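Local coordinates for protein histidine acid phosphatase (Hafnia alvei, PDB 4ARU) that belongs to branch 2 of the histidine phosphatase superfamily, with a central mixed beta-sheet packed against helices, and holds a tartaric acid molecule in a pocket at the strand ends, at residues A[87-91]-A[124-128]; A[13-19]-A[301-307]; A[4-8]-A[389-393]. All blocks are in the same frame, centred on the assembly; numbering follows the deposited sequence.

Contact 1. Residues A[87-91]-A[124-128]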
loop_
_atom_site.group_PDB
_atom_site.type_symbol
_atom_site.label_atom_id
_atom_site.label_comp_id
_atom_site.label_asym_id
_atom_site.label_seq_id
_atom_site.Cartn_x
_atom_site.Cartn_y
_atom_site.Cartn_z
ATOM N N VAL A 87 13.815 2.762 -10.483
ATOM C CA VAL A 87 13.147 2.936 -9.216
ATOM C C VAL A 87 12.911 4.406 -8.924
ATOM O O VAL A 87 13.835 5.169 -8.932
ATOM C CB VAL A 87 13.937 2.307 -8.014
ATOM C CG1 VAL A 87 13.225 2.628 -6.726
ATOM C CG2 VAL A 87 14.132 0.817 -8.197
ATOM N N TRP A 88 11.668 4.751 -8.622
ATOM C CA TRP A 88 11.307 6.048 -8.042
ATOM C C TRP A 88 10.799 5.813 -6.630
ATOM O O TRP A 88 9.775 5.174 -6.461
ATOM C CB TRP A 88 10.273 6.812 -8.865
ATOM C CG TRP A 88 10.090 8.202 -8.352
ATOM C CD1 TRP A 88 9.123 8.660 -7.472
ATOM C CD2 TRP A 88 10.977 9.294 -8.534
ATOM N NE1 TRP A 88 9.343 9.960 -7.154
ATOM C CE2 TRP A 88 10.454 10.393 -7.794
ATOM C CE3 TRP A 88 12.120 9.496 -9.308
ATOM C CZ2 TRP A 88 11.053 11.654 -7.793
ATOM C CZ3 TRP A 88 12.692 10.751 -9.319
ATOM C CH2 TRP A 88 12.197 11.802 -8.527
ATOM N N ALA A 89 11.509 6.302 -5.624
ATOM C CA ALA A 89 11.098 6.150 -4.246
ATOM C C ALA A 89 10.669 7.473 -3.670
ATOM O O ALA A 89 11.222 8.510 -4.024
ATOM C CB ALA A 89 12.258 5.614 -3.394
ATOM N N ASP A 90 9.702 7.417 -2.739
ATOM C CA ASP A 90 9.379 8.597 -1.962
ATOM C C ASP A 90 10.567 8.969 -1.087
ATOM O O ASP A 90 11.510 8.213 -0.913
ATOM C CB ASP A 90 8.122 8.369 -1.108
ATOM C CG ASP A 90 7.430 9.663 -0.662
ATOM O OD1 ASP A 90 7.781 10.787 -1.066
ATOM O OD2 ASP A 90 6.473 9.466 0.141
ATOM N N VAL A 91 10.472 10.146 -0.504
ATOM C CA VAL A 91 11.579 10.788 0.188
ATOM C C VAL A 91 12.023 10.120 1.483
ATOM O O VAL A 91 13.153 10.377 1.924
ATOM C CB VAL A 91 11.277 12.262 0.488
ATOM C CG1 VAL A 91 11.248 12.974 -0.816
ATOM C CG2 VAL A 91 10.002 12.509 1.288
ATOM N N ASP A 124 7.026 14.896 -1.765
ATOM C CA ASP A 124 7.082 14.601 -3.190
ATOM C C ASP A 124 5.641 14.625 -3.679
ATOM O O ASP A 124 4.870 13.795 -3.225
ATOM C CB ASP A 124 7.813 13.263 -3.429
ATOM C CG ASP A 124 7.851 12.847 -4.883
ATOM O OD1 ASP A 124 7.138 13.467 -5.711
ATOM O OD2 ASP A 124 8.637 11.914 -5.189
ATOM N N PRO A 125 5.314 15.579 -4.576
ATOM C CA PRO A 125 3.915 15.668 -5.013
ATOM C C PRO A 125 3.394 14.475 -5.779
ATOM O O PRO A 125 2.165 14.309 -5.946
ATOM C CB PRO A 125 3.915 16.882 -5.895
ATOM C CG PRO A 125 5.271 16.842 -6.528
ATOM C CD PRO A 125 6.143 16.523 -5.340
ATOM N N LEU A 126 4.274 13.573 -6.219
ATOM C CA LEU A 126 3.798 12.345 -6.824
ATOM C C LEU A 126 3.108 11.464 -5.796
ATOM O O LEU A 126 2.102 10.814 -6.120
ATOM C CB LEU A 126 4.946 11.534 -7.410
ATOM C CG LEU A 126 4.576 10.250 -8.127
ATOM C CD1 LEU A 126 3.713 10.477 -9.360
ATOM C CD2 LEU A 126 5.842 9.535 -8.525
ATOM N N PHE A 127 3.612 11.464 -4.571
ATOM C CA PHE A 127 3.083 10.635 -3.504
ATOM C C PHE A 127 2.071 11.370 -2.623
ATOM O O PHE A 127 1.151 10.691 -2.089
ATOM C CB PHE A 127 4.191 10.097 -2.601
ATOM C CG PHE A 127 5.130 9.137 -3.328
ATOM C CD1 PHE A 127 4.809 7.801 -3.466
ATOM C CD2 PHE A 127 6.323 9.585 -3.880
ATOM C CE1 PHE A 127 5.617 6.950 -4.160
ATOM C CE2 PHE A 127 7.175 8.728 -4.554
ATOM C CZ PHE A 127 6.821 7.394 -4.672
ATOM N N HIS A 128 2.272 12.669 -2.434
ATOM C CA HIS A 128 1.495 13.479 -1.509
ATOM C C HIS A 128 1.167 14.841 -2.126
ATOM O O HIS A 128 1.666 15.911 -1.692
ATOM C CB HIS A 128 2.216 13.648 -0.179
ATOM C CG HIS A 128 2.415 12.369 0.541
ATOM N ND1 HIS A 128 3.621 11.693 0.542
ATOM C CD2 HIS A 128 1.550 11.586 1.221
ATOM C CE1 HIS A 128 3.502 10.591 1.249
ATOM N NE2 HIS A 128 2.255 10.497 1.675
HETATM O O HOH W 1 10.852 11.203 -3.923
HETATM O O HOH W 2 6.207 12.714 -0.084
#

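Contact 2. Residues A[13-19]-A[301-307]. With TLA (L(+)-tartaric acid), chain B.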
loop_
_atom_site.group_PDB
_atom_site.type_symbol
_atom_site.label_atom_id
_atom_site.label_comp_id
_atom_site.label_asym_id
_atom_site.label_seq_id
_atom_site.Cartn_x
_atom_site.Cartn_y
_atom_site.Cartn_z
ATOM N N VAL A 13 6.321 -3.558 -17.120
ATOM C CA VAL A 13 5.634 -3.643 -15.836
ATOM C C VAL A 13 5.821 -2.342 -15.075
ATOM O O VAL A 13 6.898 -1.697 -15.168
ATOM C CB VAL A 13 6.205 -4.808 -15.005
ATOM C CG1 VAL A 13 5.510 -4.932 -13.665
ATOM C CG2 VAL A 13 6.063 -6.101 -15.764
ATOM N N VAL A 14 4.809 -1.984 -14.302
ATOM C CA VAL A 14 4.880 -0.887 -13.350
ATOM C C VAL A 14 4.414 -1.439 -12.013
ATOM O O VAL A 14 3.291 -1.973 -11.905
ATOM C CB VAL A 14 4.011 0.301 -13.755
ATOM C CG1 VAL A 14 4.165 1.426 -12.713
ATOM C CG2 VAL A 14 4.274 0.737 -15.166
ATOM N N ILE A 15 5.252 -1.333 -11.001
ATOM C CA ILE A 15 5.010 -1.872 -9.706
ATOM C C ILE A 15 4.859 -0.738 -8.707
ATOM O O ILE A 15 5.774 0.078 -8.592
ATOM C CB ILE A 15 6.189 -2.747 -9.276
ATOM C CG1 ILE A 15 6.420 -3.855 -10.333
ATOM C CG2 ILE A 15 5.972 -3.340 -7.897
ATOM C CD1 ILE A 15 7.636 -4.708 -10.083
ATOM N N LEU A 16 3.725 -0.647 -8.037
ATOM C CA LEU A 16 3.507 0.346 -6.979
ATOM C C LEU A 16 3.531 -0.438 -5.688
ATOM O O LEU A 16 2.605 -1.201 -5.360
ATOM C CB LEU A 16 2.166 1.100 -7.176
ATOM C CG LEU A 16 1.863 2.012 -5.997
ATOM C CD1 LEU A 16 2.889 3.133 -5.843
ATOM C CD2 LEU A 16 0.499 2.633 -6.144
ATOM N N SER A 17 4.650 -0.325 -4.980
ATOM C CA SER A 17 4.925 -1.134 -3.819
ATOM C C SER A 17 4.818 -0.344 -2.536
ATOM O O SER A 17 5.330 0.774 -2.460
ATOM C CB SER A 17 6.350 -1.674 -3.883
ATOM O OG SER A 17 6.602 -2.614 -2.860
ATOM N N ARG A 18 4.253 -0.930 -1.488
ATOM C CA ARG A 18 4.457 -0.372 -0.149
ATOM C C ARG A 18 5.882 -0.644 0.268
ATOM O O ARG A 18 6.476 -1.666 -0.094
ATOM C CB ARG A 18 3.512 -1.002 0.835
ATOM C CG ARG A 18 3.514 -0.394 2.235
ATOM C CD ARG A 18 2.468 -1.033 3.126
ATOM N NE ARG A 18 2.561 -0.449 4.458
ATOM C CZ ARG A 18 2.262 -1.052 5.583
ATOM N NH1 ARG A 18 1.720 -2.265 5.604
ATOM N NH2 ARG A 18 2.479 -0.433 6.735
ATOM N N HIS A 19 6.440 0.246 1.072
ATOM C CA HIS A 19 7.712 -0.052 1.713
ATOM C C HIS A 19 7.658 -1.272 2.611
ATOM O O HIS A 19 6.602 -1.844 2.913
ATOM C CB HIS A 19 8.171 1.152 2.565
ATOM C CG HIS A 19 7.196 1.546 3.613
ATOM N ND1 HIS A 19 6.937 0.812 4.750
ATOM C CD2 HIS A 19 6.359 2.608 3.650
ATOM C CE1 HIS A 19 5.978 1.404 5.446
ATOM N NE2 HIS A 19 5.630 2.509 4.805
ATOM N N LEU A 301 9.402 -0.499 -13.938
ATOM C CA LEU A 301 9.314 0.749 -13.175
ATOM C C LEU A 301 8.787 0.356 -11.799
ATOM O O LEU A 301 7.668 -0.123 -11.679
ATOM C CB LEU A 301 8.438 1.786 -13.851
ATOM C CG LEU A 301 8.044 3.033 -13.060
ATOM C CD1 LEU A 301 9.295 3.756 -12.594
ATOM C CD2 LEU A 301 7.134 3.954 -13.814
ATOM N N PHE A 302 9.607 0.508 -10.759
ATOM C CA PHE A 302 9.252 0.184 -9.392
ATOM C C PHE A 302 9.113 1.518 -8.637
ATOM O O PHE A 302 10.093 2.305 -8.576
ATOM C CB PHE A 302 10.331 -0.702 -8.761
ATOM C CG PHE A 302 10.044 -1.148 -7.366
ATOM C CD1 PHE A 302 10.460 -0.391 -6.287
ATOM C CD2 PHE A 302 9.384 -2.348 -7.103
ATOM C CE1 PHE A 302 10.277 -0.839 -4.986
ATOM C CE2 PHE A 302 9.177 -2.785 -5.793
ATOM C CZ PHE A 302 9.616 -2.002 -4.735
ATOM N N ILE A 303 7.956 1.718 -8.016
ATOM C CA ILE A 303 7.615 2.917 -7.329
ATOM C C ILE A 303 7.430 2.552 -5.871
ATOM O O ILE A 303 6.498 1.768 -5.516
ATOM C CB ILE A 303 6.349 3.575 -7.912
ATOM C CG1 ILE A 303 6.488 3.861 -9.408
ATOM C CG2 ILE A 303 6.021 4.842 -7.120
ATOM C CD1 ILE A 303 5.196 4.321 -10.068
ATOM N N ALA A 304 8.284 3.105 -5.007
ATOM C CA ALA A 304 8.302 2.736 -3.589
ATOM C C ALA A 304 7.564 3.805 -2.797
ATOM O O ALA A 304 8.063 4.890 -2.563
ATOM C CB ALA A 304 9.747 2.593 -3.070
ATOM N N GLY A 305 6.358 3.419 -2.371
ATOM C CA GLY A 305 5.457 4.303 -1.657
ATOM C C GLY A 305 4.877 3.698 -0.377
ATOM O O GLY A 305 5.565 2.976 0.372
ATOM N N HIS A 306 3.588 3.968 -0.163
ATOM C CA HIS A 306 2.923 3.808 1.124
ATOM C C HIS A 306 1.619 3.059 0.929
ATOM O O HIS A 306 1.082 2.961 -0.204
ATOM C CB HIS A 306 2.625 5.143 1.732
ATOM C CG HIS A 306 3.822 6.048 1.795
ATOM N ND1 HIS A 306 4.661 6.113 2.891
ATOM C CD2 HIS A 306 4.357 6.870 0.862
ATOM C CE1 HIS A 306 5.625 6.970 2.647
ATOM N NE2 HIS A 306 5.457 7.462 1.434
ATOM N N ASP A 307 1.153 2.455 2.026
ATOM C CA ASP A 307 -0.156 1.801 1.975
ATOM C C ASP A 307 -1.255 2.713 1.468
ATOM O O ASP A 307 -2.107 2.277 0.664
ATOM C CB ASP A 307 -0.541 1.135 3.323
ATOM C CG ASP A 307 -0.338 1.998 4.558
ATOM O OD1 ASP A 307 -0.353 3.245 4.499
ATOM O OD2 ASP A 307 -0.269 1.375 5.679
HETATM O O1 TLA B . 3.761 7.396 5.628
HETATM O O11 TLA B . 2.419 6.889 7.374
HETATM C C1 TLA B . 3.223 6.583 6.443
HETATM C C2 TLA B . 3.603 5.142 6.336
HETATM O O2 TLA B . 4.573 4.966 5.312
HETATM C C3 TLA B . 2.346 4.333 5.980
HETATM O O3 TLA B . 1.636 4.887 4.885
HETATM C C4 TLA B . 2.716 2.899 5.709
HETATM O O4 TLA B . 3.146 2.219 6.686
HETATM O O41 TLA B . 2.579 2.388 4.558
#

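Contact 3. Residues A[4-8]-A[389-393]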
loop_
_atom_site.group_PDB
_atom_site.type_symbol
_atom_site.label_atom_id
_atom_site.label_comp_id
_atom_site.label_asym_id
_atom_site.label_seq_id
_atom_site.Cartn_x
_atom_site.Cartn_y
_atom_site.Cartn_z
ATOM N N ALA A 4 0.386 -17.310 -19.586
ATOM C CA ALA A 4 -0.359 -16.376 -20.492
ATOM C C ALA A 4 -0.803 -17.093 -21.766
ATOM O O ALA A 4 -0.246 -18.116 -22.135
ATOM C CB ALA A 4 0.518 -15.170 -20.852
ATOM N N PRO A 5 -1.832 -16.569 -22.468
ATOM C CA PRO A 5 -2.287 -17.168 -23.691
ATOM C C PRO A 5 -1.248 -17.197 -24.809
ATOM O O PRO A 5 -0.346 -16.338 -24.842
ATOM C CB PRO A 5 -3.474 -16.303 -24.113
ATOM C CG PRO A 5 -3.867 -15.550 -22.940
ATOM C CD PRO A 5 -2.661 -15.425 -22.048
ATOM N N ALA A 6 -1.378 -18.173 -25.690
ATOM C CA ALA A 6 -0.478 -18.304 -26.835
ATOM C C ALA A 6 -0.328 -16.978 -27.516
ATOM O O ALA A 6 -1.301 -16.303 -27.811
ATOM C CB ALA A 6 -0.997 -19.330 -27.810
ATOM N N GLY A 7 0.916 -16.594 -27.788
ATOM C CA GLY A 7 1.135 -15.369 -28.565
ATOM C C GLY A 7 1.249 -14.093 -27.720
ATOM O O GLY A 7 1.642 -13.049 -28.232
ATOM N N PHE A 8 0.831 -14.146 -26.477
ATOM C CA PHE A 8 0.919 -12.968 -25.616
ATOM C C PHE A 8 2.367 -12.706 -25.243
ATOM O O PHE A 8 3.142 -13.635 -24.959
ATOM C CB PHE A 8 0.071 -13.143 -24.349
ATOM C CG PHE A 8 -1.380 -12.697 -24.493
ATOM C CD1 PHE A 8 -2.159 -13.120 -25.545
ATOM C CD2 PHE A 8 -1.944 -11.884 -23.530
ATOM C CE1 PHE A 8 -3.505 -12.707 -25.657
ATOM C CE2 PHE A 8 -3.279 -11.484 -23.627
ATOM C CZ PHE A 8 -4.041 -11.899 -24.679
ATOM N N PRO A 389 -12.031 -12.851 -19.225
ATOM C CA PRO A 389 -12.192 -13.668 -18.036
ATOM C C PRO A 389 -10.873 -13.966 -17.384
ATOM O O PRO A 389 -10.840 -14.187 -16.168
ATOM C CB PRO A 389 -12.806 -14.969 -18.576
ATOM C CG PRO A 389 -13.565 -14.561 -19.768
ATOM C CD PRO A 389 -12.909 -13.292 -20.317
ATOM N N ASP A 390 -9.796 -13.983 -18.189
ATOM C CA ASP A 390 -8.444 -14.208 -17.652
ATOM C C ASP A 390 -7.715 -12.929 -17.290
ATOM O O ASP A 390 -6.532 -12.968 -16.899
ATOM C CB ASP A 390 -7.625 -15.169 -18.556
ATOM C CG ASP A 390 -7.580 -14.780 -20.005
ATOM O OD1 ASP A 390 -8.235 -13.822 -20.461
ATOM O OD2 ASP A 390 -6.907 -15.509 -20.774
ATOM N N GLY A 391 -8.447 -11.809 -17.232
ATOM C CA GLY A 391 -7.977 -10.660 -16.488
ATOM C C GLY A 391 -7.388 -9.499 -17.234
ATOM O O GLY A 391 -6.952 -8.544 -16.636
ATOM N N TYR A 392 -7.402 -9.577 -18.559
ATOM C CA TYR A 392 -6.768 -8.558 -19.399
ATOM C C TYR A 392 -7.742 -7.449 -19.776
ATOM O O TYR A 392 -8.781 -7.705 -20.390
ATOM C CB TYR A 392 -6.164 -9.193 -20.687
ATOM C CG TYR A 392 -5.132 -10.253 -20.355
ATOM C CD1 TYR A 392 -3.828 -9.903 -20.032
ATOM C CD2 TYR A 392 -5.454 -11.568 -20.352
ATOM C CE1 TYR A 392 -2.890 -10.861 -19.713
ATOM C CE2 TYR A 392 -4.499 -12.545 -20.066
ATOM C CZ TYR A 392 -3.231 -12.148 -19.721
ATOM O OH TYR A 392 -2.325 -13.150 -19.380
ATOM N N CYS A 393 -7.399 -6.219 -19.420
ATOM C CA CYS A 393 -8.188 -5.053 -19.737
ATOM C C CYS A 393 -7.579 -4.373 -20.958
ATOM O O CYS A 393 -6.436 -3.955 -20.873
ATOM C CB CYS A 393 -8.132 -4.091 -18.533
ATOM S SG CYS A 393 -9.058 -2.556 -18.767
#

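Contact 1. Residues A[87-91]-A[124-128]
D90, just past the end of strand 85-89, and D124 bring the two backbones to 6.5 Å between their CA atoms, where residues 125-127 turn helically and D124 O takes both F127 N and H128 N. W88 reaches across with the N-H of its indole: NE1 donates to the syn lone pair of D124 OD2 at 2.9 Å, close to the indole plane, and the carboxylate stands almost upright to that plane (84°). CD1 of the same ring meets L126 CD2, and it abuts F127 CE2 at 3.5 Å; the indole and phenyl groups run nearly coplanar, rim beside rim, neither covering the other. The face of F127 is used by D90 instead. Its CB sits 3.6 Å from the ring centroid, a CH-pi contact, and the carboxylate follows, stacked at 20° to the ring. That placement comes from D90 CG lying trans to the backbone N (chi1 -159°), which also lets OD1 take V91 N from above the carboxylate plane. Its other oxygen, OD2, is hydrogen-bonded by H306 of the neighbouring strand's end and approaches the edge of the H128 ring. D124 OD1 receives L126 N at 2.9 Å, closing an Asx turn. Two waters complete the interface: one donates to A89 O and to D124 OD2, the latter at 2.6 Å; the other gives to D90 OD1, accepts from D124 N and bonds H128 ND1. The two carboxylates approach to 4.4 Å between D90 OD1 and D124 OD2. The supply of N-H groups and water protons probably keeps D124 ionised despite its burial, and it fixes the rotation of both carboxylates beside H306.

Contact 2. Residues A[13-19]-A[301-307]
R18 runs out fully extended from CG to NE, whereas D307 folds CG in between its own N and carbonyl carbon (chi1 47°), and so the two side chains end up side by side, their guanidinium and carboxylate planes 24° apart. D307 OD2 lies over one face of the guanidinium, 3.5 Å from R18 NH2; the attraction is between charges, since no N-H points at that oxygen. The edge of R18 serves tartaric acid: NE donates to O41 and NH2 to O4, the second at 2.7 Å, gripping one carboxylate with two bonds. O41 also receives D307 N at 2.9 Å, in a nearly straight bond from the first turn of helix 307-317. Hydroxyl O2 of the ligand is shared by the edges of two imidazoles, H19 NE2 and H306 ND1, each 2.7 Å away, while hydroxyl O3 donates to D307 OD1. Behind the pocket, strands 13-18 and 301-305 run parallel, their axes 11° apart. Alternating bonds link them from L301 N to V13 O through G305 N to S17 O at 2.8 Å, and H19 N to G305 O continues the pattern past R18. V14, L16, L301 and I303 share one face of the sheet, where V14, L301 and I303 touch helix 264-282; I15, S17, F302 and A304 occupy the other, where F302 CZ packs on S17 CB at 3.4 Å. The sequence RHG beginning at R18 and the HD pair at 306-307 are signatures of the superfamily, set together at the C-terminal ends of adjacent parallel strands. With R18 NH1 salt-bridged to E222, R18 NE and NH2 and D307 N are probably held ready for an anionic group; R22 and R94 add bonds to the tartaric acid.

Contact 3. Residues A[4-8]-A[389-393]
F8 meets Y392 edge to face: its CE2 lies 3.7 Å above the middle of the phenol ring, the centroids are 4.9 Å apart and the planes are inclined at 58°. CE2 is thus almost equally far from every ring carbon of Y392. One face of the F8 ring is covered from within its own segment by P5 CG, while D390 OD1 lies in the phenol plane at the edge of Y392. P5 reaches the hydroxyl end, with CD 3.5 Å from Y392 OH, and A4 CB packs near the same oxygen at 3.8 Å. A further contact joins P5 CG and D390 OD2, 3.7 Å apart; the polar end of D390 is engaged by T388, whose hydroxyl bonds OD1. P5 and F8 can cooperate because they are the first and last residues of a type II beta turn, closed by F8 N to P5 O at 3.0 Å, with A6 and G7 at its corners and G7 taking up a positive phi. This turn stands immediately before strand 9-18, a parallel neighbour of strand 300-305 in the central sheet; on the other side, segment 389-393 runs into the short strand 393-394, which pairs with strand 348-356. The contact therefore packs the first modelled residues of the chain onto a late loop at the protein surface. W341, from strand 335-342, adds its ring edge-to-face to Y392 and touches A4 and F8 as well. The next residue along the chain, C393, is disulfide-bonded to C384, a residue of the potassium site, and G391 O accepts from the side chain of Q387, another of that site's ligands.

Contacts 1 and 2 form one continuous region, their centres 10 Å apart. Strands 85-89 and 300-305 are neighbours in the sheet, joined by W88 N to F302 O at 2.9 Å, and F127 packs CZ against I303 CG2 at 3.6 Å. They touch most directly through D90 OD2 and H306 NE2, 2.6 Å apart, so contact 1 probably serves as a second shell that helps orient H306, whose ND1 meets the tartaric acid in contact 2. Contact 3 stands apart: its centre is 23 Å from that of contact 2 and 31 Å from that of contact 1, at the surface. Along the chain, though, residues 4-8 lead straight into strand 9-18, which supplies residues 13-18 of contact 2.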